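Local coordinates for protein putative fructose-bisphosphate aldolase (PDB 3PM6) that is a putative aldolase of the class II fructose-bisphosphate aldolase family, a TIM-barrel protein that binds a zinc ion, at residues Tyr35-Glu38 with Gly39-Ile43. Sequence-based numbering, arbitrary orientation.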
ATOM      1  N   TYR A  35       7.422  -3.854  -3.192  1.00 15.21           N
ATOM      2  CA  TYR A  35       6.727  -3.175  -4.297  1.00 16.16           C
ATOM      3  C   TYR A  35       5.267  -2.921  -3.982  1.00 16.52           C
ATOM      4  O   TYR A  35       4.526  -2.390  -4.831  1.00 16.85           O
ATOM      5  CB  TYR A  35       6.720  -4.042  -5.561  1.00 16.90           C
ATOM      6  CG  TYR A  35       8.077  -4.376  -6.104  1.00 17.35           C
ATOM      7  CD1 TYR A  35       8.728  -3.531  -7.009  1.00 16.77           C
ATOM      8  CD2 TYR A  35       8.709  -5.550  -5.716  1.00 17.69           C
ATOM      9  CE1 TYR A  35       9.995  -3.884  -7.521  1.00 17.80           C
ATOM     10  CE2 TYR A  35       9.939  -5.889  -6.200  1.00 18.98           C
ATOM     11  CZ  TYR A  35      10.573  -5.076  -7.109  1.00 17.65           C
ATOM     12  OH  TYR A  35      11.817  -5.485  -7.522  1.00 18.66           O
ATOM     13  N   ASN A  36       4.851  -3.325  -2.786  1.00 15.74           N
ATOM     14  CA  ASN A  36       3.454  -3.419  -2.485  1.00 16.86           C
ATOM     15  C   ASN A  36       3.171  -3.541  -0.983  1.00 17.07           C
ATOM     16  O   ASN A  36       4.069  -3.799  -0.147  1.00 16.33           O
ATOM     17  CB  ASN A  36       2.824  -4.587  -3.273  1.00 17.40           C
ATOM     18  CG  ASN A  36       3.597  -5.887  -3.114  1.00 18.34           C
ATOM     19  OD1 ASN A  36       3.926  -6.304  -1.998  1.00 20.73           O
ATOM     20  ND2 ASN A  36       3.910  -6.518  -4.236  1.00 17.46           N
ATOM     21  N   LEU A  37       1.917  -3.301  -0.652  1.00 17.41           N
ATOM     22  CA  LEU A  37       1.446  -3.385   0.724  1.00 18.19           C
ATOM     23  C   LEU A  37       1.628  -4.785   1.306  1.00 18.02           C
ATOM     24  O   LEU A  37       1.927  -4.904   2.474  1.00 19.35           O
ATOM     25  CB  LEU A  37      -0.035  -2.964   0.801  1.00 18.75           C
ATOM     26  CG  LEU A  37      -0.888  -3.140   2.061  1.00 21.24           C
ATOM     27  CD1 LEU A  37      -0.219  -2.621   3.296  1.00 24.80           C
ATOM     28  CD2 LEU A  37      -2.183  -2.389   1.865  1.00 26.27           C
ATOM     29  N   GLU A  38       1.463  -5.837   0.509  1.00 18.08           N
ATOM     30  CA  GLU A  38       1.732  -7.170   1.014  1.00 19.31           C
ATOM     31  C   GLU A  38       3.173  -7.282   1.548  1.00 18.18           C
ATOM     32  O   GLU A  38       3.415  -7.908   2.573  1.00 18.54           O
ATOM     33  CB  GLU A  38       1.472  -8.250  -0.047  1.00 19.69           C
ATOM     34  CG  GLU A  38       0.024  -8.351  -0.492  1.00 23.11           C
ATOM     35  CD  GLU A  38      -0.272  -7.579  -1.780  1.00 26.32           C
ATOM     36  OE1 GLU A  38       0.272  -6.467  -1.960  1.00 27.97           O
ATOM     37  OE2 GLU A  38      -1.066  -8.080  -2.600  1.00 27.52           O
ATOM     38  N   GLY A  39       4.124  -6.701   0.827  1.00 17.74           N
ATOM     39  CA  GLY A  39       5.520  -6.762   1.240  1.00 16.72           C
ATOM     40  C   GLY A  39       5.768  -5.932   2.485  1.00 16.05           C
ATOM     41  O   GLY A  39       6.542  -6.337   3.350  1.00 15.98           O
ATOM     42  N   ILE A  40       5.106  -4.770   2.570  1.00 16.51           N
ATOM     43  CA  ILE A  40       5.178  -3.901   3.756  1.00 16.43           C
ATOM     44  C   ILE A  40       4.665  -4.701   4.977  1.00 17.40           C
ATOM     45  O   ILE A  40       5.313  -4.746   6.016  1.00 16.93           O
ATOM     46  CB  ILE A  40       4.390  -2.566   3.529  1.00 17.35           C
ATOM     47  CG1 ILE A  40       5.088  -1.678   2.477  1.00 17.20           C
ATOM     48  CG2 ILE A  40       4.130  -1.814   4.845  1.00 14.24           C
ATOM     49  CD1 ILE A  40       4.166  -0.659   1.805  1.00 18.33           C
ATOM     50  N   LEU A  41       3.532  -5.373   4.820  1.00 18.05           N
ATOM     51  CA  LEU A  41       2.936  -6.120   5.936  1.00 19.67           C
ATOM     52  C   LEU A  41       3.816  -7.293   6.306  1.00 19.67           C
ATOM     53  O   LEU A  41       4.033  -7.542   7.499  1.00 21.21           O
ATOM     54  CB  LEU A  41       1.524  -6.616   5.598  1.00 19.21           C
ATOM     55  CG  LEU A  41       0.500  -5.488   5.653  1.00 22.20           C
ATOM     56  CD1 LEU A  41      -0.895  -5.978   5.269  1.00 24.78           C
ATOM     57  CD2 LEU A  41       0.490  -4.863   7.056  1.00 25.38           C
ATOM     58  N   ALA A  42       4.321  -8.002   5.297  1.00 18.82           N
ATOM     59  CA  ALA A  42       5.258  -9.113   5.542  1.00 18.84           C
ATOM     60  C   ALA A  42       6.449  -8.683   6.383  1.00 18.55           C
ATOM     61  O   ALA A  42       6.848  -9.401   7.319  1.00 19.01           O
ATOM     62  CB  ALA A  42       5.710  -9.770   4.211  1.00 17.89           C
ATOM     63  N   ILE A  43       7.011  -7.510   6.084  1.00 17.81           N
ATOM     64  CA  ILE A  43       8.158  -7.009   6.858  1.00 17.66           C
ATOM     65  C   ILE A  43       7.822  -6.630   8.306  1.00 18.13           C
ATOM     66  O   ILE A  43       8.545  -7.021   9.219  1.00 18.22           O
ATOM     67  CB  ILE A  43       8.840  -5.768   6.215  1.00 17.68           C
ATOM     68  CG1 ILE A  43       9.484  -6.128   4.869  1.00 16.71           C
ATOM     69  CG2 ILE A  43       9.890  -5.190   7.167  1.00 16.85           C
ATOM     70  CD1 ILE A  43       9.647  -4.885   3.951  1.00 12.84           C
TER
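Asn36 sits at the N-cap of helix 37-49 and turns its side-chain carbonyl back over the first turn, where OD1 accepts from Gly39 N at 2.9 Å. The donor arrives almost in line with the CG-OD1 bond (163°). A chi1 of 51° places CG between the backbone N and the carbonyl carbon, bringing OD1 round to the helix end. The backbone carbonyl of the same residue takes Ile40 N at 3.1 Å, and only weakly the N-H of Gly39. Packing is close here: OD1 also lies 3.6 Å from Gly39 CA, and Ile40 CG1 comes within 3.5 Å of Asn36 O. The cap opens the helix of the first beta-alpha-beta unit of the TIM barrel, between strands 29-33 and 54-58. Regular helical bonds follow, from Leu41 N to Leu37 O and from Ala42 N to Glu38 O, both 2.9 Å. Looser is the side of Leu37 and Leu41, where Leu37 CD1 rests 3.8 Å from Leu41 CG, the nearest approach of the two side chains, which cross at a slant. This side does not face solvent: Leu70 and Tyr65 of the second subunit pack on Leu37 and Leu41, respectively. Glu38 barely engages the next turn with its side chain; bent at chi2 (97°), it carries OE2 to a hydrogen bond with His275 ND1 of its own chain. Asn36 ND2, the other arm of the capping amide, bonds His275 NE2 of the second subunit.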